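Local coordinates for protein Maltose/maltodextrin transport permease homologue (Bdellovibrio bacteriovorus HD100, PDB 6FFL) that binds maltotriose through this solute-binding domain, which is fused to a transmembrane permease subunit and probably takes part in maltodextrin uptake, at residues A[165-177]-A[189-201]. Residues are numbered along the deposited sequence; the frame is centred on the assembly and turned at random.
Sequences FFFAPFIPAFGEA and NTTALKDTFQFIL. With GLC (alpha-D-glucopyranose), chain B; GLC (alpha-D-glucopyranose), chain C.
Phe167 packs as a knob into a hole formed by Leu193, Thr196, Phe197 and Ile200 of helix 191-205. With CG between the backbone N and the carbonyl carbon (chi1 64°), the ring is swung into the hole, where its face takes the edge of Phe197 in an offset edge-to-face pair, centroids 5.7 Å apart and planes at 78°. Ile200 CD1 presses on Phe167 CB at 3.5 Å. Tyr358 of helix 346-362 stacks on Phe197.

Phe170, Phe174 and Phe199 form an aromatic cluster. Both pairs with Phe199 are oblique. Phe199 CE2 lies over one face of Phe170, and Phe174 CZ touches Phe199 CB at 3.7 Å. Asp195 CB makes a CH-pi contact over the Phe174 face, 4.0 Å from the ring centroid.

Aliphatic and backbone contacts fill the middle. Ile171 CD1 and Leu193 CD1 meet at 3.8 Å, the side chains side by side. Ala192 CB packs against the backbone, 3.4 Å from Ile171 O. Gly175, with positive phi, is where the chain leaves helical geometry, and its N lies against Ala192 CB.

No direct hydrogen bond joins the segments. Thr196 OG1 donates a hydrogen bond to Ala192 O (2.9 Å), on the opposite face of that carbonyl from Thr196 N. Thr196 CG2 packs on Phe167 and Phe170. Two waters bridge Glu176 to the start of the helix: one donates to Glu176 OE1 and accepts from Ala192 N, and another links Glu176 OE1 to Thr191 N. Thr190 OG1 N-caps the helix by accepting from Leu193 N.

Phe165 N donates to glucose O6 of chain B (2.9 Å), and its ring has glucose C4 of chain C over one face. Short helical turns of a periplasmic-binding-protein fold reach from a buried helix-helix interface to the maltotriose pocket.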
ATOM      1  N   PHE A 165      -8.385  -0.082   0.041  1.00 12.86           N
ATOM      2  CA  PHE A 165      -7.240   0.343   0.845  1.00 13.40           C
ATOM      3  C   PHE A 165      -7.345   1.815   1.217  1.00 12.33           C
ATOM      4  O   PHE A 165      -6.948   2.213   2.319  1.00 11.70           O
ATOM      5  CB  PHE A 165      -5.947   0.084   0.069  1.00 10.91           C
ATOM      6  CG  PHE A 165      -4.699   0.106   0.919  1.00 11.15           C
ATOM      7  CD1 PHE A 165      -4.477  -0.871   1.884  1.00 12.03           C
ATOM      8  CD2 PHE A 165      -3.741   1.091   0.726  1.00 13.24           C
ATOM      9  CE1 PHE A 165      -3.304  -0.881   2.649  1.00 12.02           C
ATOM     10  CE2 PHE A 165      -2.570   1.106   1.483  1.00 13.74           C
ATOM     11  CZ  PHE A 165      -2.356   0.114   2.457  1.00 14.68           C
ATOM     12  N   PHE A 166      -7.907   2.626   0.323  1.00 12.93           N
ATOM     13  CA  PHE A 166      -7.916   4.069   0.525  1.00 10.24           C
ATOM     14  C   PHE A 166      -9.068   4.543   1.404  1.00 16.12           C
ATOM     15  O   PHE A 166      -8.980   5.646   1.963  1.00 15.55           O
ATOM     16  CB  PHE A 166      -7.937   4.767  -0.833  1.00 11.28           C
ATOM     17  CG  PHE A 166      -6.638   4.642  -1.593  1.00 13.72           C
ATOM     18  CD1 PHE A 166      -6.310   3.466  -2.261  1.00 15.81           C
ATOM     19  CD2 PHE A 166      -5.737   5.701  -1.625  1.00 13.51           C
ATOM     20  CE1 PHE A 166      -5.103   3.347  -2.954  1.00 21.68           C
ATOM     21  CE2 PHE A 166      -4.528   5.587  -2.320  1.00 12.46           C
ATOM     22  CZ  PHE A 166      -4.218   4.414  -2.980  1.00 12.54           C
ATOM     23  N   PHE A 167     -10.136   3.755   1.580  1.00 14.82           N
ATOM     24  CA  PHE A 167     -11.106   4.153   2.601  1.00 12.97           C
ATOM     25  C   PHE A 167     -10.995   3.343   3.886  1.00 13.09           C
ATOM     26  O   PHE A 167     -11.602   3.726   4.893  1.00 11.85           O
ATOM     27  CB  PHE A 167     -12.556   4.144   2.045  1.00 14.84           C
ATOM     28  CG  PHE A 167     -13.098   2.799   1.626  1.00 13.22           C
ATOM     29  CD1 PHE A 167     -13.499   1.851   2.572  1.00 12.17           C
ATOM     30  CD2 PHE A 167     -13.294   2.518   0.281  1.00 15.50           C
ATOM     31  CE1 PHE A 167     -14.048   0.632   2.170  1.00 17.26           C
ATOM     32  CE2 PHE A 167     -13.834   1.302  -0.133  1.00 17.91           C
ATOM     33  CZ  PHE A 167     -14.203   0.350   0.825  1.00 17.03           C
ATOM     34  N   ALA A 168     -10.195   2.275   3.896  1.00 12.62           N
ATOM     35  CA  ALA A 168      -9.955   1.510   5.117  1.00 10.76           C
ATOM     36  C   ALA A 168      -9.529   2.331   6.332  1.00 14.40           C
ATOM     37  O   ALA A 168      -9.977   2.003   7.444  1.00 12.87           O
ATOM     38  CB  ALA A 168      -8.900   0.432   4.831  1.00 13.05           C
ATOM     39  N   PRO A 169      -8.686   3.367   6.224  1.00 12.81           N
ATOM     40  CA  PRO A 169      -8.286   4.081   7.444  1.00 17.80           C
ATOM     41  C   PRO A 169      -9.457   4.712   8.171  1.00 10.97           C
ATOM     42  O   PRO A 169      -9.397   4.869   9.398  1.00 14.02           O
ATOM     43  CB  PRO A 169      -7.303   5.143   6.929  1.00 12.01           C
ATOM     44  CG  PRO A 169      -6.800   4.603   5.622  1.00 12.74           C
ATOM     45  CD  PRO A 169      -7.997   3.908   5.033  1.00 13.86           C
ATOM     46  N   PHE A 170     -10.524   5.077   7.459  1.00 12.09           N
ATOM     47  CA  PHE A 170     -11.647   5.750   8.113  1.00 13.41           C
ATOM     48  C   PHE A 170     -12.508   4.803   8.925  1.00 13.08           C
ATOM     49  O   PHE A 170     -13.190   5.247   9.855  1.00 14.62           O
ATOM     50  CB  PHE A 170     -12.530   6.456   7.080  1.00 15.41           C
ATOM     51  CG  PHE A 170     -11.788   7.472   6.258  1.00 13.11           C
ATOM     52  CD1 PHE A 170     -11.413   8.691   6.809  1.00 14.09           C
ATOM     53  CD2 PHE A 170     -11.455   7.203   4.945  1.00 15.49           C
ATOM     54  CE1 PHE A 170     -10.703   9.624   6.058  1.00 14.36           C
ATOM     55  CE2 PHE A 170     -10.752   8.131   4.188  1.00 17.70           C
ATOM     56  CZ  PHE A 170     -10.380   9.340   4.746  1.00 16.20           C
ATOM     57  N   ILE A 171     -12.506   3.521   8.591  1.00 14.18           N
ATOM     58  CA  ILE A 171     -13.435   2.591   9.232  1.00 15.31           C
ATOM     59  C   ILE A 171     -13.264   2.615  10.749  1.00 12.65           C
ATOM     60  O   ILE A 171     -14.252   2.874  11.449  1.00 13.36           O
ATOM     61  CB  ILE A 171     -13.292   1.176   8.650  1.00 14.30           C
ATOM     62  CG1 ILE A 171     -13.631   1.201   7.157  1.00 11.66           C
ATOM     63  CG2 ILE A 171     -14.211   0.215   9.402  1.00 17.29           C
ATOM     64  CD1 ILE A 171     -13.256  -0.097   6.397  1.00 12.73           C
ATOM     65  N   PRO A 172     -12.069   2.375  11.315  1.00 11.90           N
ATOM     66  CA  PRO A 172     -11.949   2.406  12.780  1.00 10.76           C
ATOM     67  C   PRO A 172     -12.173   3.783  13.382  1.00 17.76           C
ATOM     68  O   PRO A 172     -12.523   3.864  14.565  1.00 16.97           O
ATOM     69  CB  PRO A 172     -10.513   1.920  13.030  1.00 16.27           C
ATOM     70  CG  PRO A 172      -9.775   2.194  11.753  1.00 15.67           C
ATOM     71  CD  PRO A 172     -10.796   1.977  10.676  1.00 15.08           C
ATOM     72  N   ALA A 173     -11.987   4.864  12.617  1.00 11.88           N
ATOM     73  CA  ALA A 173     -12.279   6.187  13.162  1.00 15.38           C
ATOM     74  C   ALA A 173     -13.775   6.397  13.357  1.00 13.91           C
ATOM     75  O   ALA A 173     -14.177   7.253  14.157  1.00 16.58           O
ATOM     76  CB  ALA A 173     -11.700   7.278  12.248  1.00 15.75           C
ATOM     77  N   PHE A 174     -14.607   5.631  12.654  1.00 13.85           N
ATOM     78  CA  PHE A 174     -16.049   5.688  12.832  1.00 17.74           C
ATOM     79  C   PHE A 174     -16.566   4.589  13.745  1.00 22.66           C
ATOM     80  O   PHE A 174     -17.775   4.497  13.953  1.00 21.72           O
ATOM     81  CB  PHE A 174     -16.761   5.615  11.473  1.00 14.46           C
ATOM     82  CG  PHE A 174     -16.696   6.899  10.686  1.00 16.00           C
ATOM     83  CD1 PHE A 174     -17.427   8.009  11.087  1.00 17.74           C
ATOM     84  CD2 PHE A 174     -15.913   6.993   9.550  1.00 15.95           C
ATOM     85  CE1 PHE A 174     -17.372   9.188  10.366  1.00 17.83           C
ATOM     86  CE2 PHE A 174     -15.842   8.171   8.825  1.00 14.97           C
ATOM     87  CZ  PHE A 174     -16.583   9.270   9.232  1.00 19.56           C
ATOM     88  N   GLY A 175     -15.683   3.762  14.301  1.00 17.96           N
ATOM     89  CA  GLY A 175     -16.107   2.673  15.158  1.00 24.38           C
ATOM     90  C   GLY A 175     -15.250   1.427  15.016  1.00 20.36           C
ATOM     91  O   GLY A 175     -14.028   1.480  15.156  1.00 39.33           O
ATOM     92  N   GLU A 176     -15.883   0.299  14.724  1.00 30.19           N
ATOM     93  CA  GLU A 176     -15.196  -0.979  14.798  1.00 24.24           C
ATOM     94  C   GLU A 176     -14.210  -1.160  13.643  1.00 25.97           C
ATOM     95  O   GLU A 176     -14.445  -0.706  12.519  1.00 23.83           O
ATOM     96  CB  GLU A 176     -16.217  -2.116  14.785  1.00 32.91           C
ATOM     97  CG  GLU A 176     -17.163  -2.141  15.971  1.00 35.70           C
ATOM     98  CD  GLU A 176     -18.483  -2.808  15.644  1.00 45.51           C
ATOM     99  OE1 GLU A 176     -19.412  -2.108  15.167  1.00 36.52           O
ATOM    100  OE2 GLU A 176     -18.586  -4.039  15.858  1.00 42.73           O
ATOM    101  N   ALA A 177     -13.108  -1.857  13.929  1.00 17.28           N
ATOM    102  CA  ALA A 177     -12.193  -2.315  12.888  1.00 17.58           C
ATOM    103  C   ALA A 177     -12.916  -3.251  11.921  1.00 16.90           C
ATOM    104  O   ALA A 177     -13.943  -3.844  12.248  1.00 18.31           O
ATOM    105  CB  ALA A 177     -10.993  -3.037  13.509  1.00 20.26           C
ATOM    106  N   ASN A 189     -20.535  -5.537   8.676  1.00 13.19           N
ATOM    107  CA  ASN A 189     -21.924  -5.086   8.836  1.00 14.91           C
ATOM    108  C   ASN A 189     -22.023  -4.198  10.076  1.00 20.44           C
ATOM    109  O   ASN A 189     -22.635  -4.538  11.093  1.00 20.59           O
ATOM    110  CB  ASN A 189     -22.877  -6.273   8.925  1.00 17.84           C
ATOM    111  CG  ASN A 189     -24.337  -5.830   8.946  1.00 24.14           C
ATOM    112  OD1 ASN A 189     -24.653  -4.702   8.564  1.00 25.07           O
ATOM    113  ND2 ASN A 189     -25.227  -6.706   9.411  1.00 28.91           N
ATOM    114  N   THR A 190     -21.401  -3.027   9.975  1.00 16.18           N
ATOM    115  CA  THR A 190     -21.193  -2.152  11.115  1.00 15.47           C
ATOM    116  C   THR A 190     -21.617  -0.737  10.772  1.00 20.49           C
ATOM    117  O   THR A 190     -21.634  -0.335   9.605  1.00 17.42           O
ATOM    118  CB  THR A 190     -19.722  -2.125  11.548  1.00 19.85           C
ATOM    119  OG1 THR A 190     -18.923  -1.558  10.489  1.00 17.63           O
ATOM    120  CG2 THR A 190     -19.238  -3.538  11.858  1.00 18.26           C
ATOM    121  N   THR A 191     -21.957   0.023  11.815  0.64 14.72           N
ATOM    122  CA  THR A 191     -22.174   1.451  11.622  0.64 17.87           C
ATOM    123  C   THR A 191     -20.916   2.107  11.070  0.64 16.62           C
ATOM    124  O   THR A 191     -20.991   3.002  10.216  0.64 16.81           O
ATOM    125  CB  THR A 191     -22.593   2.105  12.942  0.64 20.58           C
ATOM    126  OG1 THR A 191     -23.834   1.541  13.376  0.64 24.81           O
ATOM    127  CG2 THR A 191     -22.766   3.596  12.764  0.64 27.10           C
ATOM    128  N   ALA A 192     -19.749   1.648  11.523  1.00 17.66           N
ATOM    129  CA  ALA A 192     -18.488   2.247  11.093  1.00 16.60           C
ATOM    130  C   ALA A 192     -18.324   2.170   9.578  1.00 13.71           C
ATOM    131  O   ALA A 192     -17.947   3.156   8.935  1.00 16.34           O
ATOM    132  CB  ALA A 192     -17.319   1.557  11.795  1.00 14.92           C
ATOM    133  N   LEU A 193     -18.598   1.005   8.985  1.00 14.14           N
ATOM    134  CA  LEU A 193     -18.456   0.922   7.533  1.00 13.56           C
ATOM    135  C   LEU A 193     -19.524   1.748   6.824  1.00 16.29           C
ATOM    136  O   LEU A 193     -19.228   2.435   5.838  1.00 16.62           O
ATOM    137  CB  LEU A 193     -18.496  -0.534   7.063  1.00 12.56           C
ATOM    138  CG  LEU A 193     -18.254  -0.690   5.559  1.00 11.45           C
ATOM    139  CD1 LEU A 193     -16.873  -0.135   5.130  1.00 12.43           C
ATOM    140  CD2 LEU A 193     -18.427  -2.152   5.123  1.00 13.70           C
ATOM    141  N   LYS A 194     -20.775   1.695   7.298  1.00 15.43           N
ATOM    142  CA  LYS A 194     -21.809   2.545   6.711  1.00 14.27           C
ATOM    143  C   LYS A 194     -21.395   4.012   6.765  1.00 16.50           C
ATOM    144  O   LYS A 194     -21.511   4.742   5.770  1.00 16.69           O
ATOM    145  CB  LYS A 194     -23.140   2.333   7.433  1.00 13.99           C
ATOM    146  CG  LYS A 194     -24.275   3.227   6.930  1.00 19.43           C
ATOM    147  CD  LYS A 194     -25.435   3.223   7.909  1.00 30.81           C
ATOM    148  CE  LYS A 194     -25.005   3.769   9.264  1.00 43.82           C
ATOM    149  NZ  LYS A 194     -25.472   5.165   9.476  1.00 51.48           N
ATOM    150  N   ASP A 195     -20.873   4.450   7.918  1.00 16.44           N
ATOM    151  CA  ASP A 195     -20.482   5.848   8.091  1.00 18.98           C
ATOM    152  C   ASP A 195     -19.308   6.210   7.183  1.00 17.83           C
ATOM    153  O   ASP A 195     -19.228   7.341   6.678  1.00 17.49           O
ATOM    154  CB  ASP A 195     -20.119   6.120   9.556  1.00 16.01           C
ATOM    155  CG  ASP A 195     -21.342   6.251  10.465  1.00 23.72           C
ATOM    156  OD1 ASP A 195     -22.486   6.319   9.965  1.00 23.64           O
ATOM    157  OD2 ASP A 195     -21.150   6.288  11.698  1.00 30.62           O
ATOM    158  N   THR A 196     -18.385   5.268   6.978  1.00 16.38           N
ATOM    159  CA  THR A 196     -17.276   5.483   6.050  1.00 15.59           C
ATOM    160  C   THR A 196     -17.783   5.670   4.627  1.00 14.91           C
ATOM    161  O   THR A 196     -17.362   6.591   3.916  1.00 16.19           O
ATOM    162  CB  THR A 196     -16.308   4.292   6.113  1.00 13.68           C
ATOM    163  OG1 THR A 196     -15.728   4.216   7.423  1.00 14.53           O
ATOM    164  CG2 THR A 196     -15.192   4.460   5.099  1.00 15.55           C
ATOM    165  N   PHE A 197     -18.661   4.768   4.184  1.00 14.24           N
ATOM    166  CA  PHE A 197     -19.315   4.926   2.892  1.00 13.89           C
ATOM    167  C   PHE A 197     -19.972   6.292   2.773  1.00 16.92           C
ATOM    168  O   PHE A 197     -19.851   6.964   1.740  1.00 16.69           O
ATOM    169  CB  PHE A 197     -20.373   3.838   2.692  1.00 13.28           C
ATOM    170  CG  PHE A 197     -19.813   2.469   2.427  1.00 16.04           C
ATOM    171  CD1 PHE A 197     -18.470   2.284   2.131  1.00 22.40           C
ATOM    172  CD2 PHE A 197     -20.639   1.354   2.497  1.00 17.37           C
ATOM    173  CE1 PHE A 197     -17.968   1.015   1.873  1.00 19.26           C
ATOM    174  CE2 PHE A 197     -20.143   0.075   2.252  1.00 18.80           C
ATOM    175  CZ  PHE A 197     -18.796  -0.089   1.944  1.00 15.84           C
ATOM    176  N   GLN A 198     -20.686   6.720   3.820  1.00 17.91           N
ATOM    177  CA  GLN A 198     -21.411   7.983   3.722  1.00 15.53           C
ATOM    178  C   GLN A 198     -20.472   9.175   3.758  1.00 15.55           C
ATOM    179  O   GLN A 198     -20.750  10.191   3.104  1.00 19.44           O
ATOM    180  CB  GLN A 198     -22.463   8.092   4.831  1.00 20.83           C
ATOM    181  CG  GLN A 198     -23.394   6.886   4.894  1.00 29.74           C
ATOM    182  CD  GLN A 198     -24.532   7.028   5.898  1.00 42.99           C
ATOM    183  OE1 GLN A 198     -25.707   6.944   5.532  1.00 42.86           O
ATOM    184  NE2 GLN A 198     -24.187   7.233   7.167  1.00 40.55           N
ATOM    185  N   PHE A 199     -19.380   9.077   4.522  1.00 17.01           N
ATOM    186  CA  PHE A 199     -18.416  10.174   4.614  1.00 16.49           C
ATOM    187  C   PHE A 199     -17.837  10.496   3.247  1.00 19.84           C
ATOM    188  O   PHE A 199     -17.754  11.666   2.852  1.00 19.15           O
ATOM    189  CB  PHE A 199     -17.305   9.797   5.603  1.00 18.38           C
ATOM    190  CG  PHE A 199     -16.200  10.815   5.704  1.00 18.92           C
ATOM    191  CD1 PHE A 199     -16.428  12.063   6.270  1.00 20.88           C
ATOM    192  CD2 PHE A 199     -14.934  10.517   5.228  1.00 19.80           C
ATOM    193  CE1 PHE A 199     -15.412  12.989   6.363  1.00 25.13           C
ATOM    194  CE2 PHE A 199     -13.912  11.444   5.317  1.00 19.89           C
ATOM    195  CZ  PHE A 199     -14.148  12.671   5.881  1.00 18.16           C
ATOM    196  N   ILE A 200     -17.467   9.467   2.489  1.00 17.34           N
ATOM    197  CA  ILE A 200     -16.871   9.721   1.187  1.00 18.49           C
ATOM    198  C   ILE A 200     -17.933  10.171   0.186  1.00 19.68           C
ATOM    199  O   ILE A 200     -17.674  11.038  -0.655  1.00 18.82           O
ATOM    200  CB  ILE A 200     -16.088   8.484   0.726  1.00 21.67           C
ATOM    201  CG1 ILE A 200     -14.773   8.418   1.517  1.00 21.91           C
ATOM    202  CG2 ILE A 200     -15.802   8.519  -0.771  1.00 18.15           C
ATOM    203  CD1 ILE A 200     -13.978   7.215   1.226  1.00 23.28           C
ATOM    204  N   LEU A 201     -19.156   9.632   0.277  1.00 15.95           N
ATOM    205  CA  LEU A 201     -20.229  10.171  -0.553  1.00 16.03           C
ATOM    206  C   LEU A 201     -20.443  11.655  -0.282  1.00 17.82           C
ATOM    207  O   LEU A 201     -20.710  12.434  -1.205  1.00 20.70           O
ATOM    208  CB  LEU A 201     -21.534   9.403  -0.321  1.00 20.68           C
ATOM    209  CG  LEU A 201     -21.669   8.018  -0.935  1.00 22.95           C
ATOM    210  CD1 LEU A 201     -23.000   7.428  -0.496  1.00 25.05           C
ATOM    211  CD2 LEU A 201     -21.618   8.100  -2.438  1.00 23.39           C
TER
HETATM  212  C1  GLC B   3      -3.846  -3.247  -0.674  1.00 10.47           C
HETATM  213  C2  GLC B   3      -3.605  -4.744  -0.463  1.00 10.75           C
HETATM  214  C3  GLC B   3      -4.272  -5.531  -1.596  1.00 10.70           C
HETATM  215  C4  GLC B   3      -5.751  -5.195  -1.662  1.00 10.69           C
HETATM  216  C5  GLC B   3      -5.940  -3.679  -1.818  1.00  9.40           C
HETATM  217  C6  GLC B   3      -7.414  -3.314  -1.671  1.00 11.77           C
HETATM  218  O2  GLC B   3      -2.194  -5.035  -0.397  1.00 13.05           O
HETATM  219  O3  GLC B   3      -4.126  -6.950  -1.365  1.00 11.62           O
HETATM  220  O4  GLC B   3      -6.336  -5.876  -2.783  1.00 12.36           O
HETATM  221  O5  GLC B   3      -5.254  -3.012  -0.752  1.00 12.56           O
HETATM  222  O6  GLC B   3      -7.673  -1.951  -2.070  1.00 12.72           O
HETATM  223  C1  GLC C   2      -0.593   0.253  -2.807  1.00 10.30           C
HETATM  224  C2  GLC C   2      -0.237  -0.650  -1.632  1.00  8.49           C
HETATM  225  C3  GLC C   2      -1.005  -1.962  -1.645  1.00  9.27           C
HETATM  226  C4  GLC C   2      -2.490  -1.639  -1.771  1.00 10.87           C
HETATM  227  C5  GLC C   2      -2.720  -0.808  -3.030  1.00 13.95           C
HETATM  228  C6  GLC C   2      -4.204  -0.463  -3.202  1.00 13.54           C
HETATM  229  O2  GLC C   2       1.182  -0.891  -1.676  1.00 13.85           O
HETATM  230  O3  GLC C   2      -0.754  -2.653  -0.409  1.00 13.75           O
HETATM  231  O4  GLC C   2      -3.229  -2.845  -1.888  1.00 13.25           O
HETATM  232  O5  GLC C   2      -2.003   0.414  -2.891  1.00 12.81           O
HETATM  233  O6  GLC C   2      -4.451  -0.004  -4.549  1.00 13.42           O
HETATM  234  O   HOH W   1     -16.363  -2.130  10.579  1.00 18.59           O
HETATM  235  O   HOH W   2     -19.261   0.380  14.368  1.00 22.60           O
HETATM  236  O   HOH W   3     -22.203  -1.423  14.272  1.00 29.59           O